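Local atomic coordinates of leucyl aminopeptidase (Trypanosoma brucei brucei, PDB entry 5NTD), a protein that probably removes leucine and other residues from the N-termini of peptides as an M17 metallo-aminopeptidase, and binds manganese and the inhibitor bestatin. Residues I397-L402 with I492-A497; G404-A409 with L496-F501; H413-Y418 with E437-V442. All blocks are in the same frame, centred on the assembly; numbering follows the deposited sequence.

Interaction 1 (I397-L402 with I492-A497); sequences IDMATL and IHVDLA. With BES (2-(3-amino-2-hydroxy-4-phenyl-butyrylamino)-4-methyl-pentanoic acid), chain B.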
loop_
_atom_site.group_PDB
_atom_site.type_symbol
_atom_site.label_atom_id
_atom_site.label_comp_id
_atom_site.label_asym_id
_atom_site.label_seq_id
_atom_site.Cartn_x
_atom_site.Cartn_y
_atom_site.Cartn_z
ATOM N N ILE G 397 -22.298 2.432 -32.248
ATOM C CA ILE G 397 -22.179 3.142 -30.983
ATOM C C ILE G 397 -22.024 2.119 -29.896
ATOM O O ILE G 397 -22.914 1.278 -29.685
ATOM C CB ILE G 397 -23.400 4.002 -30.646
ATOM C CG1 ILE G 397 -23.688 4.999 -31.759
ATOM C CG2 ILE G 397 -23.190 4.754 -29.329
ATOM C CD1 ILE G 397 -25.000 5.737 -31.573
ATOM N N ASP G 398 -20.892 2.157 -29.217
ATOM C CA ASP G 398 -20.753 1.308 -28.027
ATOM C C ASP G 398 -20.769 2.215 -26.795
ATOM O O ASP G 398 -20.237 3.320 -26.821
ATOM C CB ASP G 398 -19.534 0.392 -28.096
ATOM C CG ASP G 398 -18.243 1.092 -27.719
ATOM O OD1 ASP G 398 -18.072 1.373 -26.519
ATOM O OD2 ASP G 398 -17.467 1.402 -28.641
ATOM N N MET G 399 -21.429 1.737 -25.765
ATOM C CA MET G 399 -21.549 2.459 -24.508
ATOM C C MET G 399 -21.127 1.547 -23.376
ATOM O O MET G 399 -21.561 0.414 -23.300
ATOM C CB MET G 399 -22.973 2.960 -24.248
ATOM C CG MET G 399 -23.513 3.843 -25.371
ATOM S SD MET G 399 -25.142 4.508 -25.030
ATOM C CE MET G 399 -24.750 6.158 -24.543
ATOM N N ALA G 400 -20.280 2.075 -22.502
ATOM C CA ALA G 400 -19.631 1.245 -21.469
ATOM C C ALA G 400 -19.120 2.041 -20.307
ATOM O O ALA G 400 -18.571 3.117 -20.460
ATOM C CB ALA G 400 -18.501 0.476 -22.090
ATOM N N THR G 401 -19.314 1.477 -19.139
ATOM C CA THR G 401 -18.695 1.996 -17.893
ATOM C C THR G 401 -17.253 1.485 -17.819
ATOM O O THR G 401 -16.933 0.569 -17.079
ATOM C CB THR G 401 -19.482 1.553 -16.663
ATOM O OG1 THR G 401 -19.750 0.144 -16.762
ATOM C CG2 THR G 401 -20.791 2.293 -16.604
ATOM N N LEU G 402 -16.415 2.029 -18.658
ATOM C CA LEU G 402 -15.227 1.300 -19.075
ATOM C C LEU G 402 -13.941 1.561 -18.257
ATOM O O LEU G 402 -13.197 0.622 -18.028
ATOM C CB LEU G 402 -14.940 1.481 -20.577
ATOM C CG LEU G 402 -14.032 0.413 -21.201
ATOM C CD1 LEU G 402 -14.598 -0.993 -21.031
ATOM C CD2 LEU G 402 -13.807 0.705 -22.663
ATOM N N ILE G 492 -18.543 5.337 -32.671
ATOM C CA ILE G 492 -18.611 6.192 -31.512
ATOM C C ILE G 492 -18.511 5.345 -30.242
ATOM O O ILE G 492 -19.405 4.571 -29.944
ATOM C CB ILE G 492 -19.925 6.975 -31.432
ATOM C CG1 ILE G 492 -20.129 7.824 -32.704
ATOM C CG2 ILE G 492 -19.918 7.892 -30.203
ATOM C CD1 ILE G 492 -21.519 8.412 -32.836
ATOM N N HIS G 493 -17.402 5.510 -29.526
ATOM C CA HIS G 493 -17.202 4.841 -28.257
ATOM C C HIS G 493 -17.507 5.822 -27.135
ATOM O O HIS G 493 -16.915 6.879 -27.051
ATOM C CB HIS G 493 -15.784 4.303 -28.145
ATOM C CG HIS G 493 -15.406 3.896 -26.749
ATOM N ND1 HIS G 493 -16.063 2.906 -26.056
ATOM C CD2 HIS G 493 -14.478 4.390 -25.900
ATOM C CE1 HIS G 493 -15.556 2.800 -24.847
ATOM N NE2 HIS G 493 -14.578 3.679 -24.735
ATOM N N VAL G 494 -18.455 5.457 -26.314
ATOM C CA VAL G 494 -18.923 6.284 -25.186
ATOM C C VAL G 494 -18.531 5.637 -23.843
ATOM O O VAL G 494 -19.032 4.584 -23.468
ATOM C CB VAL G 494 -20.443 6.488 -25.187
ATOM C CG1 VAL G 494 -20.865 7.502 -24.134
ATOM C CG2 VAL G 494 -20.906 6.949 -26.543
ATOM N N ASP G 495 -17.595 6.274 -23.161
ATOM C CA ASP G 495 -17.128 5.807 -21.857
ATOM C C ASP G 495 -17.916 6.600 -20.842
ATOM O O ASP G 495 -17.704 7.798 -20.656
ATOM C CB ASP G 495 -15.624 6.014 -21.678
ATOM C CG ASP G 495 -15.063 5.251 -20.469
ATOM O OD1 ASP G 495 -15.830 4.961 -19.528
ATOM O OD2 ASP G 495 -13.842 4.967 -20.464
ATOM N N LEU G 496 -18.840 5.934 -20.198
ATOM C CA LEU G 496 -19.743 6.595 -19.221
ATOM C C LEU G 496 -19.648 6.012 -17.799
ATOM O O LEU G 496 -20.610 5.952 -17.052
ATOM C CB LEU G 496 -21.194 6.594 -19.712
ATOM C CG LEU G 496 -21.698 5.370 -20.470
ATOM C CD1 LEU G 496 -21.671 4.121 -19.617
ATOM C CD2 LEU G 496 -23.115 5.635 -20.936
ATOM N N ALA G 497 -18.431 5.651 -17.450
ATOM C CA ALA G 497 -18.123 5.066 -16.124
ATOM C C ALA G 497 -18.765 5.835 -14.983
ATOM O O ALA G 497 -19.410 5.276 -14.124
ATOM C CB ALA G 497 -16.616 4.941 -15.916
HETATM N N2 BES B . -15.822 -1.453 -14.808
HETATM C C1 BES B . -14.485 -0.918 -14.557
HETATM C C6 BES B . -14.375 0.606 -14.809
HETATM C C7 BES B . -14.830 1.529 -13.713
HETATM C C8 BES B . -16.167 1.881 -13.588
HETATM C C12 BES B . -13.913 2.097 -12.837
HETATM C C9 BES B . -16.587 2.746 -12.581
HETATM C C11 BES B . -14.334 2.965 -11.818
HETATM C C10 BES B . -15.670 3.286 -11.682
HETATM C C2 BES B . -13.522 -1.721 -15.457
HETATM O O2 BES B . -13.958 -3.087 -15.735
HETATM C C3 BES B . -12.203 -1.813 -14.749
HETATM O O3 BES B . -12.107 -2.799 -13.981
HETATM N N1 BES B . -11.329 -0.854 -15.094
HETATM C C4 BES B . -10.000 -0.710 -14.578
HETATM C C13 BES B . -8.975 -1.438 -15.440
HETATM C C14 BES B . -7.618 -1.658 -14.772
HETATM C C15 BES B . -7.622 -2.179 -13.340
HETATM C C16 BES B . -6.819 -2.653 -15.578
HETATM C C5 BES B . -9.596 0.725 -14.539
HETATM O O1 BES B . -8.967 1.110 -13.554
HETATM O O4 BES B . -9.883 1.474 -15.477
#
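His493 and Asp398 face each other on adjacent parallel strands, their side chains crossing at a slant. The His493 ring turns its ND1 edge to the carboxylate. Asp398 OD1 accepts from His493 ND1 at 2.6 Å with its syn lone pair and lies in the ring plane. The carboxylate and ring planes are 31° apart. Asp398 OD2 has a second partner, His491 NE2. The Leu402 side chain crosses that of His493 at about a right angle, with Leu402 CD2 3.5 Å from His493 CE1. Leu402 N donates to Asp495 OD1 at 3.1 Å from above the carboxylate plane, while Asp495 OD2 is bonded to Thr403 OG1.

The other face of the sheet is apolar. Ile397 and Ile492 lie side by side and point the same way, as do Met399 and Val494. Met399 bends at chi3 (102°), and its CE comes 4.0 Å from Leu496 CD2. Parallel backbone bonds join the strands from Asp398 N to Ile492 O onward, and the last, Leu496 N to Ala400 O at 2.8 Å, falls just past the end of strand 490-495.

These are central strands of the catalytic-domain sheet, and the active site opens just past their ends. Thr401 O is 3.2 Å from N2 of the bound bestatin, and Thr401 OG1 is bonded to Asp312, a manganese ligand. Bonds to two histidines probably stabilise negative charge on Asp398. The short ND1 bond fixes the rotation of the His493 ring in this buried site.

Interaction 2 (G404-A409 with L496-F501); sequences GAQGIA and LAYPVF. With BES (2-(3-amino-2-hydroxy-4-phenyl-butyrylamino)-4-methyl-pentanoic acid), chain B.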
loop_
_atom_site.group_PDB
_atom_site.type_symbol
_atom_site.label_atom_id
_atom_site.label_comp_id
_atom_site.label_asym_id
_atom_site.label_seq_id
_atom_site.Cartn_x
_atom_site.Cartn_y
_atom_site.Cartn_z
ATOM N N GLY G 404 -11.736 3.912 -15.103
ATOM C CA GLY G 404 -11.520 4.931 -14.079
ATOM C C GLY G 404 -10.880 6.203 -14.659
ATOM O O GLY G 404 -11.171 7.320 -14.241
ATOM N N ALA G 405 -10.060 6.034 -15.671
ATOM C CA ALA G 405 -9.484 7.164 -16.417
ATOM C C ALA G 405 -10.541 8.168 -16.928
ATOM O O ALA G 405 -10.290 9.357 -17.000
ATOM C CB ALA G 405 -8.649 6.656 -17.605
ATOM N N GLN G 406 -11.721 7.664 -17.279
ATOM C CA GLN G 406 -12.784 8.518 -17.792
ATOM C C GLN G 406 -13.121 9.619 -16.804
ATOM O O GLN G 406 -13.241 10.783 -17.157
ATOM C CB GLN G 406 -14.024 7.699 -18.112
ATOM C CG GLN G 406 -15.174 8.516 -18.667
ATOM C CD GLN G 406 -16.091 9.055 -17.602
ATOM O OE1 GLN G 406 -16.685 8.303 -16.826
ATOM N NE2 GLN G 406 -16.144 10.376 -17.490
ATOM N N GLY G 407 -13.266 9.246 -15.541
ATOM C CA GLY G 407 -13.567 10.226 -14.496
ATOM C C GLY G 407 -12.465 11.280 -14.384
ATOM O O GLY G 407 -12.704 12.465 -14.239
ATOM N N ILE G 408 -11.252 10.802 -14.406
ATOM C CA ILE G 408 -10.071 11.673 -14.307
ATOM C C ILE G 408 -9.999 12.634 -15.477
ATOM O O ILE G 408 -9.683 13.806 -15.324
ATOM C CB ILE G 408 -8.776 10.823 -14.209
ATOM C CG1 ILE G 408 -8.744 10.111 -12.830
ATOM C CG2 ILE G 408 -7.541 11.684 -14.390
ATOM C CD1 ILE G 408 -7.708 9.026 -12.727
ATOM N N ALA G 409 -10.325 12.116 -16.634
ATOM C CA ALA G 409 -10.224 12.891 -17.876
ATOM C C ALA G 409 -11.376 13.887 -18.084
ATOM O O ALA G 409 -11.146 15.080 -18.266
ATOM C CB ALA G 409 -10.111 11.957 -19.080
ATOM N N LEU G 496 -18.840 5.934 -20.198
ATOM C CA LEU G 496 -19.743 6.595 -19.221
ATOM C C LEU G 496 -19.648 6.012 -17.799
ATOM O O LEU G 496 -20.610 5.952 -17.052
ATOM C CB LEU G 496 -21.194 6.594 -19.712
ATOM C CG LEU G 496 -21.698 5.370 -20.470
ATOM C CD1 LEU G 496 -21.671 4.121 -19.617
ATOM C CD2 LEU G 496 -23.115 5.635 -20.936
ATOM N N ALA G 497 -18.431 5.651 -17.450
ATOM C CA ALA G 497 -18.123 5.066 -16.124
ATOM C C ALA G 497 -18.765 5.835 -14.983
ATOM O O ALA G 497 -19.410 5.276 -14.124
ATOM C CB ALA G 497 -16.616 4.941 -15.916
ATOM N N TYR G 498 -18.572 7.132 -14.988
ATOM C CA TYR G 498 -19.063 8.003 -13.896
ATOM C C TYR G 498 -20.437 8.687 -14.098
ATOM O O TYR G 498 -21.194 8.805 -13.149
ATOM C CB TYR G 498 -18.002 9.027 -13.497
ATOM C CG TYR G 498 -16.838 8.395 -12.775
ATOM C CD1 TYR G 498 -15.782 7.844 -13.480
ATOM C CD2 TYR G 498 -16.815 8.327 -11.383
ATOM C CE1 TYR G 498 -14.724 7.249 -12.828
ATOM C CE2 TYR G 498 -15.761 7.746 -10.721
ATOM C CZ TYR G 498 -14.719 7.206 -11.453
ATOM O OH TYR G 498 -13.670 6.602 -10.791
ATOM N N PRO G 499 -20.771 9.093 -15.321
ATOM C CA PRO G 499 -22.044 9.758 -15.471
ATOM C C PRO G 499 -23.295 8.918 -15.180
ATOM O O PRO G 499 -24.374 9.463 -15.016
ATOM C CB PRO G 499 -22.014 10.193 -16.937
ATOM C CG PRO G 499 -20.567 10.457 -17.202
ATOM C CD PRO G 499 -19.879 9.360 -16.457
ATOM N N VAL G 500 -23.133 7.597 -15.166
ATOM C CA VAL G 500 -24.254 6.694 -14.868
ATOM C C VAL G 500 -24.711 6.689 -13.417
ATOM O O VAL G 500 -25.698 6.054 -13.081
ATOM C CB VAL G 500 -24.017 5.249 -15.309
ATOM C CG1 VAL G 500 -23.814 5.204 -16.805
ATOM C CG2 VAL G 500 -22.868 4.596 -14.554
ATOM N N PHE G 501 -23.986 7.364 -12.552
ATOM C CA PHE G 501 -24.342 7.378 -11.118
ATOM C C PHE G 501 -23.928 8.671 -10.414
ATOM O O PHE G 501 -23.092 9.401 -10.870
ATOM C CB PHE G 501 -23.778 6.148 -10.374
ATOM C CG PHE G 501 -22.306 6.244 -10.027
ATOM C CD1 PHE G 501 -21.334 5.924 -10.949
ATOM C CD2 PHE G 501 -21.903 6.681 -8.763
ATOM C CE1 PHE G 501 -19.989 6.057 -10.650
ATOM C CE2 PHE G 501 -20.556 6.807 -8.454
ATOM C CZ PHE G 501 -19.597 6.481 -9.398
HETATM N N2 BES B . -15.822 -1.453 -14.808
HETATM C C1 BES B . -14.485 -0.918 -14.557
HETATM C C6 BES B . -14.375 0.606 -14.809
HETATM C C7 BES B . -14.830 1.529 -13.713
HETATM C C8 BES B . -16.167 1.881 -13.588
HETATM C C12 BES B . -13.913 2.097 -12.837
HETATM C C9 BES B . -16.587 2.746 -12.581
HETATM C C11 BES B . -14.334 2.965 -11.818
HETATM C C10 BES B . -15.670 3.286 -11.682
HETATM C C2 BES B . -13.522 -1.721 -15.457
HETATM O O2 BES B . -13.958 -3.087 -15.735
HETATM C C3 BES B . -12.203 -1.813 -14.749
HETATM O O3 BES B . -12.107 -2.799 -13.981
HETATM N N1 BES B . -11.329 -0.854 -15.094
HETATM C C4 BES B . -10.000 -0.710 -14.578
HETATM C C13 BES B . -8.975 -1.438 -15.440
HETATM C C14 BES B . -7.618 -1.658 -14.772
HETATM C C15 BES B . -7.622 -2.179 -13.340
HETATM C C16 BES B . -6.819 -2.653 -15.578
HETATM C C5 BES B . -9.596 0.725 -14.539
HETATM O O1 BES B . -8.967 1.110 -13.554
HETATM O O4 BES B . -9.883 1.474 -15.477
HETATM O O HOH W 1 -11.288 7.475 -11.577
#
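Gln406 sets its CG anti to the backbone N (chi1 -179°) and then bends at chi2 (-90°), which turns CD toward the backbone of Tyr498. Tyr498 has CG anti to its carbonyl carbon (chi1 -71°), with its ring beside the helix that carries Gln406. The contact joins helix 404-410 to the type I beta turn Tyr498-Phe501, in the loop after strand 490-495 of the M17 catalytic domain.

The one direct hydrogen bond between the segments runs from Tyr498 N to Gln406 OE1, at 2.9 Å and nearly straight. The donor lies close to the C=O axis of the amide. The same OE1 lies at the edge of the Tyr498 ring, near its plane. It also comes 3.4 Å from Pro499 CD, where the two side chains meet tip to tip. Gln406 NE2 is bonded to Thr410 OG1 and Gly411 O, so both ends of the amide are held.

Gly407 brings its backbone against the tyrosine, with CA 3.4 Å from Tyr498 CD1. The helix also faces the second subunit, which forms backbone hydrogen bonds with Gly407 and Ile408.

Both segments line the bestatin pocket. Gly404 N donates to the ligand carboxylate oxygen O4 at 3.1 Å. Ala497 CB is 3.9 Å from ligand C8 and Tyr498 OH is 3.8 Å from C11, both on the phenyl ring. One water bridges the segments: it donates to Gly404 O at 2.7 Å and is hydrogen-bonded to Tyr498 OH at 2.7 Å.

Interaction 3 (H413-Y418 with E437-V442); sequences HHAGLY and ETCFPV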
loop_
_atom_site.group_PDB
_atom_site.type_symbol
_atom_site.label_atom_id
_atom_site.label_comp_id
_atom_site.label_asym_id
_atom_site.label_seq_id
_atom_site.Cartn_x
_atom_site.Cartn_y
_atom_site.Cartn_z
ATOM N N HIS G 413 -19.810 14.253 -14.964
ATOM C CA HIS G 413 -21.003 14.667 -15.722
ATOM C C HIS G 413 -20.902 14.528 -17.206
ATOM O O HIS G 413 -21.889 14.654 -17.898
ATOM C CB HIS G 413 -21.407 16.101 -15.386
ATOM C CG HIS G 413 -21.519 16.339 -13.923
ATOM N ND1 HIS G 413 -20.435 16.690 -13.150
ATOM C CD2 HIS G 413 -22.563 16.212 -13.074
ATOM C CE1 HIS G 413 -20.812 16.795 -11.891
ATOM N NE2 HIS G 413 -22.097 16.509 -11.819
ATOM N N HIS G 414 -19.705 14.314 -17.686
ATOM C CA HIS G 414 -19.460 14.224 -19.118
ATOM C C HIS G 414 -18.874 12.870 -19.488
ATOM O O HIS G 414 -17.751 12.555 -19.091
ATOM C CB HIS G 414 -18.479 15.293 -19.582
ATOM C CG HIS G 414 -19.028 16.681 -19.542
ATOM N ND1 HIS G 414 -19.159 17.398 -18.375
ATOM C CD2 HIS G 414 -19.471 17.481 -20.530
ATOM C CE1 HIS G 414 -19.661 18.578 -18.651
ATOM N NE2 HIS G 414 -19.868 18.650 -19.948
ATOM N N ALA G 415 -19.626 12.103 -20.263
ATOM C CA ALA G 415 -19.128 10.861 -20.806
ATOM C C ALA G 415 -18.038 11.164 -21.821
ATOM O O ALA G 415 -18.109 12.127 -22.581
ATOM C CB ALA G 415 -20.237 10.077 -21.463
ATOM N N GLY G 416 -17.031 10.325 -21.845
ATOM C CA GLY G 416 -15.919 10.503 -22.783
ATOM C C GLY G 416 -16.244 9.887 -24.139
ATOM O O GLY G 416 -16.717 8.766 -24.204
ATOM N N LEU G 417 -15.932 10.614 -25.190
ATOM C CA LEU G 417 -16.106 10.124 -26.558
ATOM C C LEU G 417 -14.796 9.851 -27.298
ATOM O O LEU G 417 -13.981 10.743 -27.485
ATOM C CB LEU G 417 -16.920 11.115 -27.393
ATOM C CG LEU G 417 -18.299 11.506 -26.868
ATOM C CD1 LEU G 417 -18.969 12.450 -27.863
ATOM C CD2 LEU G 417 -19.166 10.288 -26.617
ATOM N N TYR G 418 -14.663 8.623 -27.780
ATOM C CA TYR G 418 -13.565 8.240 -28.666
ATOM C C TYR G 418 -14.207 7.885 -30.009
ATOM O O TYR G 418 -14.924 6.882 -30.105
ATOM C CB TYR G 418 -12.809 7.042 -28.074
ATOM C CG TYR G 418 -11.693 6.483 -28.913
ATOM C CD1 TYR G 418 -10.396 7.032 -28.834
ATOM C CD2 TYR G 418 -11.892 5.370 -29.739
ATOM C CE1 TYR G 418 -9.358 6.516 -29.600
ATOM C CE2 TYR G 418 -10.855 4.859 -30.518
ATOM C CZ TYR G 418 -9.597 5.419 -30.430
ATOM O OH TYR G 418 -8.555 4.905 -31.180
ATOM N N GLU G 437 -27.521 15.145 -21.267
ATOM C CA GLU G 437 -26.656 13.971 -20.971
ATOM C C GLU G 437 -25.318 14.179 -21.656
ATOM O O GLU G 437 -25.011 13.628 -22.718
ATOM C CB GLU G 437 -27.366 12.680 -21.322
ATOM C CG GLU G 437 -28.584 12.511 -20.412
ATOM C CD GLU G 437 -29.394 11.253 -20.598
ATOM O OE1 GLU G 437 -29.066 10.455 -21.480
ATOM O OE2 GLU G 437 -30.377 11.075 -19.825
ATOM N N THR G 438 -24.557 15.084 -21.058
ATOM C CA THR G 438 -23.411 15.728 -21.718
ATOM C C THR G 438 -22.217 14.786 -21.908
ATOM O O THR G 438 -22.028 13.880 -21.142
ATOM C CB THR G 438 -22.919 16.960 -20.952
ATOM O OG1 THR G 438 -22.821 16.634 -19.571
ATOM C CG2 THR G 438 -23.883 18.107 -21.113
ATOM N N CYS G 439 -21.475 15.035 -22.973
ATOM C CA CYS G 439 -20.274 14.325 -23.344
ATOM C C CYS G 439 -19.111 15.279 -23.581
ATOM O O CYS G 439 -19.287 16.483 -23.709
ATOM C CB CYS G 439 -20.487 13.458 -24.612
ATOM S SG CYS G 439 -21.834 12.287 -24.448
ATOM N N PHE G 440 -17.923 14.697 -23.694
ATOM C CA PHE G 440 -16.722 15.452 -24.089
ATOM C C PHE G 440 -15.730 14.520 -24.760
ATOM O O PHE G 440 -15.608 13.361 -24.372
ATOM C CB PHE G 440 -16.098 16.134 -22.876
ATOM C CG PHE G 440 -15.091 17.166 -23.251
ATOM C CD1 PHE G 440 -15.517 18.428 -23.725
ATOM C CD2 PHE G 440 -13.750 16.867 -23.274
ATOM C CE1 PHE G 440 -14.597 19.376 -24.130
ATOM C CE2 PHE G 440 -12.828 17.802 -23.701
ATOM C CZ PHE G 440 -13.238 19.061 -24.116
ATOM N N PRO G 441 -15.047 14.986 -25.823
ATOM C CA PRO G 441 -14.143 14.074 -26.514
ATOM C C PRO G 441 -12.870 13.761 -25.774
ATOM O O PRO G 441 -12.347 14.589 -25.005
ATOM C CB PRO G 441 -13.775 14.806 -27.796
ATOM C CG PRO G 441 -14.362 16.149 -27.708
ATOM C CD PRO G 441 -15.040 16.327 -26.404
ATOM N N VAL G 442 -12.392 12.539 -26.005
ATOM C CA VAL G 442 -11.038 12.169 -25.635
ATOM C C VAL G 442 -10.214 11.959 -26.888
ATOM O O VAL G 442 -10.747 11.732 -27.957
ATOM C CB VAL G 442 -10.938 10.968 -24.708
ATOM C CG1 VAL G 442 -11.637 11.256 -23.394
ATOM C CG2 VAL G 442 -11.512 9.722 -25.352
#
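Thr438 OG1 donates to His413 O at 2.8 Å, arriving from above the carbonyl plane. This hydroxyl also lies over the centre of one face of the His414 ring. Thr438 OG1 sits between its own backbone N and carbonyl carbon (chi1 46°), which puts the oxygen near both histidines. The edge of the His414 ring faces Cys439, with His414 CD2 3.3 Å from Cys439 O. His414 NE2 is bonded to Asn114 O.

Beyond this the strands pair in parallel. Ala415 O accepts from Phe440 N at 2.8 Å, and Leu417 O accepts from Val442 N at 2.8 Å. One face of the pair is apolar: Leu417 CG packs 3.7 Å from Cys439 CB, and Ala415 CB is 4.0 Å from Cys439 SG. At the far end Tyr418 CB touches Val442 CG2.

The two strands belong to a beta-alpha-beta unit. Helix 422-435 links them and packs on Leu417 and Pro441. Strand 490-495 runs antiparallel along the other side of strand 415-419. Helix 471-480 covers Tyr418 and Val442, while Phe440 and Pro441 pack against the second subunit.

How the interactions relate
All three contacts are buried within the catalytic domain. Interactions 1 and 3 are parallel strand pairs of one sheet, joined where strand 490-495 lies antiparallel to strand 415-419. Interaction 2 packs a helix on a turn, buries less surface and has a single direct hydrogen bond. It shares Leu496 and Ala497 with interaction 1, and both touch bestatin. Interaction 3 lies farther from the ligand. Its polar side-chain bond is a threonine hydroxyl to a carbonyl, whereas interaction 1 has buried carboxylates. Interactions 2 and 3 both reach the second subunit, but no other chain touches interaction 1. Pro499 CG of interaction 2 packs against Ala415 of interaction 3.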